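Local coordinates for protein putative Semialdehyde dehydrogenase (Oryza sativa, PDB 2CVO) that probably catalyses the NADPH-dependent reduction of N-acetyl-L-glutamyl 5-phosphate to the 5-semialdehyde in chloroplast arginine biosynthesis, at residues A[196-201]-A[254-259]; A[260-265]-A[330-335]; A[189-194]-A[267-272]. All coordinates share one frame; numbering follows the deposited sequence.

Contact 1. Residues A[196-201]-A[254-259]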
ATOM      1  N   ASP A 196       3.191  -7.692 -22.018  1.00  6.05           N
ATOM      2  CA  ASP A 196       2.793  -6.652 -21.078  1.00  7.15           C
ATOM      3  C   ASP A 196       3.466  -7.069 -19.775  1.00  7.07           C
ATOM      4  O   ASP A 196       3.102  -8.089 -19.185  1.00  6.65           O
ATOM      5  CB  ASP A 196       1.278  -6.637 -20.876  1.00  9.33           C
ATOM      6  CG  ASP A 196       0.809  -5.436 -20.071  1.00 10.06           C
ATOM      7  OD1 ASP A 196       0.652  -4.348 -20.659  1.00 11.36           O
ATOM      8  OD2 ASP A 196       0.612  -5.574 -18.846  1.00 12.61           O
ATOM      9  N   ALA A 197       4.455  -6.299 -19.338  1.00  4.74           N
ATOM     10  CA  ALA A 197       5.173  -6.629 -18.117  1.00  6.62           C
ATOM     11  C   ALA A 197       4.842  -5.644 -17.011  1.00  6.63           C
ATOM     12  O   ALA A 197       4.546  -4.476 -17.264  1.00  6.65           O
ATOM     13  CB  ALA A 197       6.677  -6.654 -18.387  1.00  7.22           C
ATOM     14  N   LYS A 198       4.910  -6.124 -15.777  1.00  7.19           N
ATOM     15  CA  LYS A 198       4.577  -5.317 -14.614  1.00  6.67           C
ATOM     16  C   LYS A 198       5.660  -5.496 -13.550  1.00  6.87           C
ATOM     17  O   LYS A 198       6.030  -6.621 -13.222  1.00  7.40           O
ATOM     18  CB  LYS A 198       3.208  -5.773 -14.098  1.00  7.45           C
ATOM     19  CG  LYS A 198       2.166  -5.881 -15.222  1.00  8.81           C
ATOM     20  CD  LYS A 198       0.971  -6.737 -14.836  1.00 13.70           C
ATOM     21  CE  LYS A 198       0.044  -6.984 -16.027  1.00 13.92           C
ATOM     22  NZ  LYS A 198       0.690  -7.787 -17.112  1.00 12.63           N
ATOM     23  N   SER A 199       6.170  -4.389 -13.020  1.00  5.80           N
ATOM     24  CA  SER A 199       7.226  -4.461 -12.015  1.00  5.25           C
ATOM     25  C   SER A 199       7.065  -3.558 -10.806  1.00  6.06           C
ATOM     26  O   SER A 199       6.523  -2.457 -10.906  1.00  4.63           O
ATOM     27  CB  SER A 199       8.575  -4.138 -12.652  1.00  4.46           C
ATOM     28  OG  SER A 199       9.559  -3.957 -11.648  1.00  5.92           O
ATOM     29  N   GLY A 200       7.552  -4.037  -9.662  1.00  6.59           N
ATOM     30  CA  GLY A 200       7.513  -3.240  -8.451  1.00  6.10           C
ATOM     31  C   GLY A 200       8.424  -2.045  -8.687  1.00  7.03           C
ATOM     32  O   GLY A 200       9.318  -2.105  -9.534  1.00  7.05           O
ATOM     33  N   VAL A 201       8.225  -0.966  -7.937  1.00  7.20           N
ATOM     34  CA  VAL A 201       9.018   0.241  -8.132  1.00  5.70           C
ATOM     35  C   VAL A 201      10.458   0.164  -7.616  1.00  5.71           C
ATOM     36  O   VAL A 201      11.258   1.063  -7.872  1.00  5.69           O
ATOM     37  CB  VAL A 201       8.280   1.469  -7.520  1.00  7.03           C
ATOM     38  CG1 VAL A 201       8.227   1.347  -6.013  1.00  8.07           C
ATOM     39  CG2 VAL A 201       8.951   2.773  -7.955  1.00  6.76           C
ATOM     40  N   ASN A 254       5.042  -1.745 -17.036  1.00  4.49           N
ATOM     41  CA  ASN A 254       4.111  -0.970 -16.222  1.00  4.46           C
ATOM     42  C   ASN A 254       4.633  -0.918 -14.793  1.00  6.17           C
ATOM     43  O   ASN A 254       5.000  -1.947 -14.223  1.00  7.07           O
ATOM     44  CB  ASN A 254       2.719  -1.606 -16.228  1.00  3.45           C
ATOM     45  CG  ASN A 254       2.176  -1.812 -17.625  1.00  5.54           C
ATOM     46  OD1 ASN A 254       2.629  -2.696 -18.359  1.00  9.76           O
ATOM     47  ND2 ASN A 254       1.204  -0.995 -18.006  1.00  2.02           N
ATOM     48  N   LEU A 255       4.663   0.281 -14.218  1.00  5.95           N
ATOM     49  CA  LEU A 255       5.152   0.460 -12.857  1.00  4.85           C
ATOM     50  C   LEU A 255       4.011   0.214 -11.866  1.00  5.04           C
ATOM     51  O   LEU A 255       3.016   0.945 -11.839  1.00  2.68           O
ATOM     52  CB  LEU A 255       5.723   1.873 -12.695  1.00  5.63           C
ATOM     53  CG  LEU A 255       6.633   2.140 -11.489  1.00  7.30           C
ATOM     54  CD1 LEU A 255       7.758   1.126 -11.464  1.00  8.43           C
ATOM     55  CD2 LEU A 255       7.203   3.547 -11.565  1.00  6.64           C
ATOM     56  N   ILE A 256       4.156  -0.824 -11.053  1.00  4.25           N
ATOM     57  CA  ILE A 256       3.124  -1.167 -10.089  1.00  3.69           C
ATOM     58  C   ILE A 256       3.395  -0.591  -8.711  1.00  2.78           C
ATOM     59  O   ILE A 256       4.547  -0.377  -8.329  1.00  2.32           O
ATOM     60  CB  ILE A 256       2.972  -2.703  -9.971  1.00  3.61           C
ATOM     61  CG1 ILE A 256       2.791  -3.314 -11.364  1.00  5.47           C
ATOM     62  CG2 ILE A 256       1.768  -3.046  -9.103  1.00  4.24           C
ATOM     63  CD1 ILE A 256       1.616  -2.729 -12.142  1.00  2.88           C
ATOM     64  N   CYS A 257       2.322  -0.333  -7.970  1.00  3.39           N
ATOM     65  CA  CYS A 257       2.435   0.207  -6.622  1.00  3.19           C
ATOM     66  C   CYS A 257       2.739  -0.887  -5.593  1.00  4.13           C
ATOM     67  O   CYS A 257       1.904  -1.230  -4.758  1.00  4.57           O
ATOM     68  CB  CYS A 257       1.153   0.957  -6.239  1.00  2.56           C
ATOM     69  SG  CYS A 257      -0.377   0.118  -6.706  1.00  5.72           S
ATOM     70  N   MET A 258       3.945  -1.435  -5.685  1.00  4.23           N
ATOM     71  CA  MET A 258       4.432  -2.463  -4.775  1.00  4.65           C
ATOM     72  C   MET A 258       5.945  -2.339  -4.832  1.00  4.68           C
ATOM     73  O   MET A 258       6.495  -1.928  -5.856  1.00  3.91           O
ATOM     74  CB  MET A 258       3.995  -3.860  -5.223  1.00  4.18           C
ATOM     75  CG  MET A 258       4.519  -4.292  -6.584  1.00  4.96           C
ATOM     76  SD  MET A 258       3.674  -5.799  -7.127  1.00  7.85           S
ATOM     77  CE  MET A 258       4.659  -6.244  -8.566  1.00  6.13           C
ATOM     78  N   LYS A 259       6.619  -2.678  -3.741  1.00  3.71           N
ATOM     79  CA  LYS A 259       8.066  -2.563  -3.716  1.00  3.40           C
ATOM     80  C   LYS A 259       8.763  -3.586  -4.606  1.00  4.39           C
ATOM     81  O   LYS A 259       9.467  -3.208  -5.541  1.00  4.33           O
ATOM     82  CB  LYS A 259       8.576  -2.641  -2.272  1.00  2.11           C
ATOM     83  CG  LYS A 259       8.179  -1.413  -1.456  1.00  1.59           C
ATOM     84  CD  LYS A 259       8.817  -1.377  -0.080  1.00  3.28           C
ATOM     85  CE  LYS A 259       8.292  -2.484   0.823  1.00  1.95           C
ATOM     86  NZ  LYS A 259       9.095  -2.542   2.082  1.00  4.08           N
TER

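Contact 2. Residues A[260-265]-A[330-335]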
ATOM      1  N   ARG A 260       8.585  -4.874  -4.333  1.00  6.41           N
ATOM      2  CA  ARG A 260       9.234  -5.867  -5.179  1.00  8.81           C
ATOM      3  C   ARG A 260       8.269  -6.830  -5.853  1.00  8.39           C
ATOM      4  O   ARG A 260       7.089  -6.902  -5.509  1.00  8.59           O
ATOM      5  CB  ARG A 260      10.326  -6.631  -4.405  1.00 11.15           C
ATOM      6  CG  ARG A 260       9.908  -7.340  -3.140  1.00 12.74           C
ATOM      7  CD  ARG A 260      11.076  -8.187  -2.600  1.00 10.80           C
ATOM      8  NE  ARG A 260      12.087  -7.424  -1.862  1.00  7.99           N
ATOM      9  CZ  ARG A 260      13.376  -7.760  -1.801  1.00  7.64           C
ATOM     10  NH1 ARG A 260      13.815  -8.840  -2.437  1.00  6.21           N
ATOM     11  NH2 ARG A 260      14.232  -7.024  -1.107  1.00  6.99           N
ATOM     12  N   GLY A 261       8.780  -7.554  -6.841  1.00  8.67           N
ATOM     13  CA  GLY A 261       7.958  -8.491  -7.579  1.00  6.75           C
ATOM     14  C   GLY A 261       7.861  -8.027  -9.023  1.00  7.56           C
ATOM     15  O   GLY A 261       7.893  -6.828  -9.306  1.00  4.85           O
ATOM     16  N   MET A 262       7.744  -8.982  -9.937  1.00  6.02           N
ATOM     17  CA  MET A 262       7.654  -8.672 -11.353  1.00  6.52           C
ATOM     18  C   MET A 262       6.891  -9.779 -12.069  1.00  5.72           C
ATOM     19  O   MET A 262       7.058 -10.960 -11.769  1.00  6.58           O
ATOM     20  CB  MET A 262       9.062  -8.537 -11.946  1.00  7.93           C
ATOM     21  CG  MET A 262       9.102  -8.474 -13.461  1.00 11.28           C
ATOM     22  SD  MET A 262      10.783  -8.223 -14.065  1.00 15.68           S
ATOM     23  CE  MET A 262      11.007  -6.468 -13.731  1.00 13.74           C
ATOM     24  N   GLN A 263       6.035  -9.381 -13.001  1.00  2.98           N
ATOM     25  CA  GLN A 263       5.252 -10.325 -13.775  1.00  5.05           C
ATOM     26  C   GLN A 263       5.302  -9.954 -15.248  1.00  5.53           C
ATOM     27  O   GLN A 263       5.117  -8.793 -15.615  1.00  6.27           O
ATOM     28  CB  GLN A 263       3.788 -10.340 -13.315  1.00  3.75           C
ATOM     29  CG  GLN A 263       2.866 -11.044 -14.308  1.00  5.41           C
ATOM     30  CD  GLN A 263       1.435 -11.195 -13.819  1.00  7.22           C
ATOM     31  OE1 GLN A 263       0.501 -11.247 -14.623  1.00 10.96           O
ATOM     32  NE2 GLN A 263       1.255 -11.290 -12.509  1.00  6.45           N
ATOM     33  N   SER A 264       5.573 -10.943 -16.088  1.00  5.72           N
ATOM     34  CA  SER A 264       5.607 -10.720 -17.521  1.00  6.65           C
ATOM     35  C   SER A 264       4.550 -11.603 -18.153  1.00  6.79           C
ATOM     36  O   SER A 264       4.519 -12.812 -17.920  1.00  6.31           O
ATOM     37  CB  SER A 264       6.982 -11.057 -18.106  1.00  7.38           C
ATOM     38  OG  SER A 264       7.915 -10.022 -17.847  1.00 11.15           O
ATOM     39  N   THR A 265       3.665 -10.996 -18.933  1.00  7.49           N
ATOM     40  CA  THR A 265       2.627 -11.756 -19.604  1.00  7.00           C
ATOM     41  C   THR A 265       2.935 -11.715 -21.088  1.00  6.88           C
ATOM     42  O   THR A 265       3.002 -10.643 -21.695  1.00  5.79           O
ATOM     43  CB  THR A 265       1.230 -11.174 -19.344  1.00  8.29           C
ATOM     44  OG1 THR A 265       1.007 -11.085 -17.931  1.00 10.72           O
ATOM     45  CG2 THR A 265       0.158 -12.075 -19.963  1.00  7.49           C
ATOM     46  N   SER A 330       4.948 -15.370 -16.329  1.00  6.60           N
ATOM     47  CA  SER A 330       6.182 -15.634 -15.606  1.00  6.22           C
ATOM     48  C   SER A 330       6.429 -14.559 -14.542  1.00  6.20           C
ATOM     49  O   SER A 330       6.380 -13.359 -14.833  1.00  4.29           O
ATOM     50  CB  SER A 330       7.351 -15.664 -16.592  1.00  6.39           C
ATOM     51  OG  SER A 330       8.565 -16.001 -15.949  1.00  3.31           O
ATOM     52  N   VAL A 331       6.701 -14.994 -13.314  1.00  4.79           N
ATOM     53  CA  VAL A 331       6.961 -14.063 -12.223  1.00  3.65           C
ATOM     54  C   VAL A 331       8.266 -14.368 -11.500  1.00  4.43           C
ATOM     55  O   VAL A 331       8.689 -15.525 -11.410  1.00  3.35           O
ATOM     56  CB  VAL A 331       5.811 -14.074 -11.181  1.00  2.88           C
ATOM     57  CG1 VAL A 331       4.483 -13.774 -11.868  1.00  1.22           C
ATOM     58  CG2 VAL A 331       5.751 -15.421 -10.477  1.00  1.75           C
ATOM     59  N   ILE A 332       8.903 -13.308 -11.011  1.00  2.85           N
ATOM     60  CA  ILE A 332      10.141 -13.401 -10.246  1.00  4.22           C
ATOM     61  C   ILE A 332      10.209 -12.183  -9.330  1.00  5.84           C
ATOM     62  O   ILE A 332       9.413 -11.240  -9.453  1.00  2.05           O
ATOM     63  CB  ILE A 332      11.418 -13.322 -11.129  1.00  4.93           C
ATOM     64  CG1 ILE A 332      11.377 -12.037 -11.967  1.00  6.95           C
ATOM     65  CG2 ILE A 332      11.569 -14.576 -11.986  1.00  2.84           C
ATOM     66  CD1 ILE A 332      12.670 -11.720 -12.698  1.00  3.13           C
ATOM     67  N   ASP A 333      11.150 -12.215  -8.396  1.00  5.62           N
ATOM     68  CA  ASP A 333      11.374 -11.067  -7.535  1.00  5.21           C
ATOM     69  C   ASP A 333      12.415 -10.310  -8.363  1.00  5.15           C
ATOM     70  O   ASP A 333      13.521 -10.806  -8.576  1.00  6.09           O
ATOM     71  CB  ASP A 333      11.949 -11.504  -6.185  1.00  5.13           C
ATOM     72  CG  ASP A 333      12.282 -10.327  -5.277  1.00  6.42           C
ATOM     73  OD1 ASP A 333      12.252 -10.507  -4.042  1.00  4.13           O
ATOM     74  OD2 ASP A 333      12.585  -9.230  -5.795  1.00  4.76           O
ATOM     75  N   ASN A 334      12.041  -9.137  -8.867  1.00  5.64           N
ATOM     76  CA  ASN A 334      12.930  -8.329  -9.701  1.00  4.36           C
ATOM     77  C   ASN A 334      14.303  -8.084  -9.082  1.00  5.57           C
ATOM     78  O   ASN A 334      15.288  -7.890  -9.801  1.00  4.73           O
ATOM     79  CB  ASN A 334      12.272  -6.985 -10.019  1.00  4.10           C
ATOM     80  CG  ASN A 334      11.959  -6.184  -8.769  1.00  5.80           C
ATOM     81  OD1 ASN A 334      11.230  -6.647  -7.887  1.00  4.45           O
ATOM     82  ND2 ASN A 334      12.514  -4.977  -8.682  1.00  3.43           N
ATOM     83  N   LEU A 335      14.372  -8.103  -7.753  1.00  5.79           N
ATOM     84  CA  LEU A 335      15.635  -7.872  -7.056  1.00  4.20           C
ATOM     85  C   LEU A 335      16.484  -9.128  -6.842  1.00  4.31           C
ATOM     86  O   LEU A 335      17.697  -9.027  -6.627  1.00  2.85           O
ATOM     87  CB  LEU A 335      15.372  -7.208  -5.698  1.00  5.48           C
ATOM     88  CG  LEU A 335      14.771  -5.798  -5.707  1.00  8.23           C
ATOM     89  CD1 LEU A 335      14.642  -5.290  -4.280  1.00  6.50           C
ATOM     90  CD2 LEU A 335      15.655  -4.864  -6.520  1.00  7.75           C
TER

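Contact 3. Residues A[189-194]-A[267-272]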
ATOM      1  N   LYS A 189       5.446 -19.138 -32.771  1.00  8.40           N
ATOM      2  CA  LYS A 189       5.949 -18.337 -33.872  1.00  9.95           C
ATOM      3  C   LYS A 189       6.574 -17.062 -33.314  1.00 10.55           C
ATOM      4  O   LYS A 189       6.265 -16.651 -32.195  1.00  9.15           O
ATOM      5  CB  LYS A 189       4.796 -18.039 -34.828  1.00  9.58           C
ATOM      6  CG  LYS A 189       4.112 -19.328 -35.269  1.00 12.47           C
ATOM      7  CD  LYS A 189       2.659 -19.146 -35.665  1.00 14.16           C
ATOM      8  CE  LYS A 189       2.520 -18.626 -37.075  1.00 17.08           C
ATOM      9  NZ  LYS A 189       1.137 -18.863 -37.588  1.00 18.23           N
ATOM     10  N   VAL A 190       7.470 -16.454 -34.084  1.00 11.54           N
ATOM     11  CA  VAL A 190       8.148 -15.242 -33.646  1.00 12.90           C
ATOM     12  C   VAL A 190       7.416 -13.994 -34.106  1.00 13.00           C
ATOM     13  O   VAL A 190       7.920 -12.878 -33.969  1.00 11.36           O
ATOM     14  CB  VAL A 190       9.587 -15.201 -34.172  1.00 13.98           C
ATOM     15  CG1 VAL A 190      10.335 -16.435 -33.701  1.00 16.00           C
ATOM     16  CG2 VAL A 190       9.582 -15.130 -35.691  1.00 15.13           C
ATOM     17  N   SER A 191       6.218 -14.194 -34.642  1.00 12.56           N
ATOM     18  CA  SER A 191       5.400 -13.094 -35.124  1.00 13.44           C
ATOM     19  C   SER A 191       4.371 -12.701 -34.069  1.00 12.46           C
ATOM     20  O   SER A 191       3.797 -13.557 -33.397  1.00 12.50           O
ATOM     21  CB  SER A 191       4.678 -13.502 -36.408  1.00 13.35           C
ATOM     22  OG  SER A 191       3.795 -14.587 -36.158  1.00 14.50           O
ATOM     23  N   ASN A 192       4.145 -11.400 -33.937  1.00 10.94           N
ATOM     24  CA  ASN A 192       3.184 -10.866 -32.983  1.00 10.82           C
ATOM     25  C   ASN A 192       3.341 -11.319 -31.533  1.00  9.85           C
ATOM     26  O   ASN A 192       2.358 -11.658 -30.877  1.00  7.94           O
ATOM     27  CB  ASN A 192       1.759 -11.162 -33.452  1.00 14.18           C
ATOM     28  CG  ASN A 192       1.388 -10.391 -34.703  1.00 18.35           C
ATOM     29  OD1 ASN A 192       1.505  -9.162 -34.752  1.00 21.64           O
ATOM     30  ND2 ASN A 192       0.930 -11.107 -35.723  1.00 17.84           N
ATOM     31  N   ILE A 193       4.573 -11.334 -31.035  1.00  8.85           N
ATOM     32  CA  ILE A 193       4.809 -11.692 -29.638  1.00  8.46           C
ATOM     33  C   ILE A 193       4.506 -10.416 -28.845  1.00  8.33           C
ATOM     34  O   ILE A 193       5.319  -9.493 -28.804  1.00  8.10           O
ATOM     35  CB  ILE A 193       6.282 -12.102 -29.400  1.00  9.54           C
ATOM     36  CG1 ILE A 193       6.577 -13.424 -30.113  1.00  8.81           C
ATOM     37  CG2 ILE A 193       6.563 -12.219 -27.902  1.00  8.19           C
ATOM     38  CD1 ILE A 193       8.027 -13.887 -29.982  1.00  7.95           C
ATOM     39  N   ILE A 194       3.327 -10.361 -28.236  1.00  8.88           N
ATOM     40  CA  ILE A 194       2.911  -9.195 -27.462  1.00  6.61           C
ATOM     41  C   ILE A 194       3.158  -9.419 -25.977  1.00  5.31           C
ATOM     42  O   ILE A 194       2.639 -10.372 -25.390  1.00  4.62           O
ATOM     43  CB  ILE A 194       1.416  -8.901 -27.666  1.00  6.95           C
ATOM     44  CG1 ILE A 194       1.080  -8.911 -29.162  1.00  8.47           C
ATOM     45  CG2 ILE A 194       1.066  -7.566 -27.044  1.00  6.34           C
ATOM     46  CD1 ILE A 194       1.862  -7.920 -29.985  1.00 10.09           C
ATOM     47  N   PHE A 267       1.810 -12.895 -24.828  1.00  6.42           N
ATOM     48  CA  PHE A 267       0.703 -13.336 -25.666  1.00  4.95           C
ATOM     49  C   PHE A 267       1.314 -13.769 -26.993  1.00  6.24           C
ATOM     50  O   PHE A 267       1.611 -12.944 -27.860  1.00  6.48           O
ATOM     51  CB  PHE A 267      -0.291 -12.189 -25.867  1.00  4.19           C
ATOM     52  CG  PHE A 267      -0.828 -11.617 -24.573  1.00  6.38           C
ATOM     53  CD1 PHE A 267      -0.274 -10.464 -24.021  1.00  6.18           C
ATOM     54  CD2 PHE A 267      -1.881 -12.238 -23.907  1.00  2.48           C
ATOM     55  CE1 PHE A 267      -0.765  -9.937 -22.824  1.00  6.86           C
ATOM     56  CE2 PHE A 267      -2.379 -11.719 -22.706  1.00  5.32           C
ATOM     57  CZ  PHE A 267      -1.822 -10.570 -22.165  1.00  5.57           C
ATOM     58  N   VAL A 268       1.490 -15.075 -27.147  1.00  7.20           N
ATOM     59  CA  VAL A 268       2.127 -15.621 -28.335  1.00  8.63           C
ATOM     60  C   VAL A 268       1.231 -16.458 -29.235  1.00  9.70           C
ATOM     61  O   VAL A 268       0.164 -16.925 -28.829  1.00 10.82           O
ATOM     62  CB  VAL A 268       3.331 -16.488 -27.936  1.00  7.64           C
ATOM     63  CG1 VAL A 268       4.299 -15.676 -27.084  1.00  4.71           C
ATOM     64  CG2 VAL A 268       2.847 -17.707 -27.172  1.00  4.46           C
ATOM     65  N   GLU A 269       1.688 -16.639 -30.469  1.00  9.63           N
ATOM     66  CA  GLU A 269       0.966 -17.443 -31.439  1.00 10.14           C
ATOM     67  C   GLU A 269       1.696 -18.779 -31.511  1.00  9.53           C
ATOM     68  O   GLU A 269       2.924 -18.821 -31.629  1.00  8.06           O
ATOM     69  CB  GLU A 269       0.973 -16.765 -32.811  1.00 12.76           C
ATOM     70  CG  GLU A 269       0.596 -15.294 -32.790  1.00 15.89           C
ATOM     71  CD  GLU A 269       0.340 -14.733 -34.182  1.00 18.55           C
ATOM     72  OE1 GLU A 269       1.016 -15.170 -35.136  1.00 18.37           O
ATOM     73  OE2 GLU A 269      -0.529 -13.844 -34.318  1.00 20.20           O
ATOM     74  N   MET A 270       0.943 -19.868 -31.424  1.00  8.54           N
ATOM     75  CA  MET A 270       1.537 -21.192 -31.475  1.00  9.04           C
ATOM     76  C   MET A 270       1.718 -21.661 -32.916  1.00  9.51           C
ATOM     77  O   MET A 270       1.024 -21.198 -33.822  1.00 10.20           O
ATOM     78  CB  MET A 270       0.658 -22.185 -30.709  1.00  8.23           C
ATOM     79  CG  MET A 270       0.454 -21.826 -29.238  1.00  7.58           C
ATOM     80  SD  MET A 270      -0.551 -23.047 -28.365  1.00  8.88           S
ATOM     81  CE  MET A 270      -2.204 -22.576 -28.917  1.00  5.27           C
ATOM     82  N   ALA A 271       2.663 -22.573 -33.117  1.00  9.58           N
ATOM     83  CA  ALA A 271       2.937 -23.131 -34.442  1.00  9.94           C
ATOM     84  C   ALA A 271       1.763 -24.036 -34.823  1.00 10.24           C
ATOM     85  O   ALA A 271       0.997 -24.457 -33.961  1.00 11.22           O
ATOM     86  CB  ALA A 271       4.242 -23.936 -34.410  1.00  7.47           C
ATOM     87  N   PRO A 272       1.611 -24.356 -36.118  1.00 11.74           N
ATOM     88  CA  PRO A 272       0.510 -25.214 -36.569  1.00 12.09           C
ATOM     89  C   PRO A 272       0.372 -26.519 -35.787  1.00 12.83           C
ATOM     90  O   PRO A 272       1.356 -27.210 -35.540  1.00 11.73           O
ATOM     91  CB  PRO A 272       0.849 -25.464 -38.038  1.00 13.34           C
ATOM     92  CG  PRO A 272       1.574 -24.201 -38.435  1.00 12.03           C
ATOM     93  CD  PRO A 272       2.485 -23.987 -37.248  1.00 11.71           C
TER
HETATM   94  O   HOH W   1       4.063 -15.487 -31.071  1.00 10.98           O
HETATM   95  O   HOH W   2      -0.696 -17.375 -36.301  1.00 20.03           O

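Contact 1. Residues A[196-201]-A[254-259]
V201 and L255 cross obliquely, the CD1 methyl of L255 coming within 4.0 Å of V201 CB. With L255 CG anti to the backbone N (chi1 -163°), chi2 of 54° sets both methyls against V201. K198 and I256 meet on the other face of the sheet, where I256 CG1 lies 3.7 Å from K198 CB. Beyond CB the lysine leads away from I256: bent at chi4, it brings NZ back to D196, where K198 NZ and D196 OD2 form a salt bridge of 2.8 Å that uses the anti lone pair of the oxygen. D196 OD2 also pairs with K198 of the second subunit. D196, K198, L255 and I256 sit on strands 194-200 and 250-256, parallel neighbours in the mixed sheet of the dimerisation domain; the axes of 196-200 and 254-256 make 35°. Their clearest rungs flank S199, with S199 N 3.0 Å from N254 O and I256 N 2.9 Å from S199 O, both nearly straight. Past the strands, V201 N donates to M258 O at 2.9 Å. M258 lays its extended chain against G200: M258 CG is 3.7 Å from G200 CA, and a side chain on the glycine would clash with the carbonyl oxygens of M258 and K259.

Contact 2. Residues A[260-265]-A[330-335]
The guanidinium of R260 has L335 CD1 over the centre of one face, 3.6 Å above the plane, and D333 OD1 at its edge. That oxygen lies in the guanidinium plane, 2.8 Å from R260 NH1 in a salt bridge with an angle of 171° at the hydrogen. The carboxylate stands almost perpendicular to the guanidinium, at 88°. D333 OD1 is met on its syn side, and D333 OD2 accepts from L335 N at 2.9 Å, a capping bond before helix 336-351. With CG between the backbone N and the carbonyl carbon (chi1 60°), the amide of N334 presents OD1 to G261 N at 2.8 Å, and N334 ND2 bonds to S202 OG. The side chain of M262 crosses N334 at about a right angle, M262 CE 4.0 Å from N334 CB. Strands 262-269 and 325-332 are antiparallel neighbours of the sheet: M262-I332 and S264-S330 are hydrogen-bonded pairs, Q263-V331 a non-hydrogen-bonded one. Q263 and V331 lie side by side, Q263 CB 3.8 Å from V331 CG1. S264 OG and S330 OG both bond to S174 of helix 170-184. R260 NH1 also pairs with E38, R260 NH2 bonds to P366 of the fourth subunit, and D333 OD1 accepts from G309 N. With two carboxylates at NH1, and two N-H donors besides R260 at the D333 carboxylate, this buried ion pair is likely to stay charged on both sides.

Contact 3. Residues A[189-194]-A[267-272]
E269 reaches across to S191 and N192, its carboxylate carbon CD 3.9 Å from N192 CB. The contact joins the loop between helix 170-184 and strand 194-200 to the far end of strand 262-269, in the dimerisation domain of this dehydrogenase family. The glutamate chain is extended beyond CG, with CG anti to the carbonyl carbon (chi1 -48°), and the two oxygens go to different partners. S191 OG donates to E269 OE1 at 3.0 Å, approaching from above the carboxylate plane, 46° out of it. N192 ND2 makes a weak bond of 3.4 Å to E269 OE2, the amide and carboxylate planes being 59° apart. K189 NZ stays beyond salt-bridge range of E269 OE1; a water accepts from K189 NZ and donates weakly to E269 OE1. An alanine in place of E269 would probably deprive S191 OG and N192 ND2 of their acceptor, open a gap beside the N192 CB and break the water link to K189. N192 also turns OD1 to R325 of the second subunit, and the loop packs there against the partner chain. Backbone bonds carry much of the rest. K189 N donates to E269 O at 2.8 Å, while a second water bridges K189 O, S191 O and E269 N. Beyond the loop, I194 and F267 form an antiparallel hydrogen-bonded pair, F267 N to I194 O at 2.7 Å and I194 N to F267 O at 3.1 Å. Beside this rung I193 CG2 touches V268 CG1 at 4.2 Å. F267 sets its ring edge toward the same carbonyl that its backbone N grips, with F267 CD1 lying 3.2 Å from I194 O.

All three contacts reach one mixed sheet, in which strand 194-200 lies between 250-256 and 262-269, and 325-332 flanks 262-269 on its other side. Contacts 1 and 2 have centres about 8 Å apart and touch directly: K198 N is 2.7 Å from Q263 O, and G200 N 2.8 Å from G261 O, both probable hydrogen bonds. Contact 3, centred about 22 Å from contact 2 and 24 Å from contact 1, adjoins both in sequence. Near C170, the active-site residue by similarity, lie the side chains of M262 (about 4 Å) and S199 (about 6 Å); contact 3 is remote from it. All three contacts reach the second subunit.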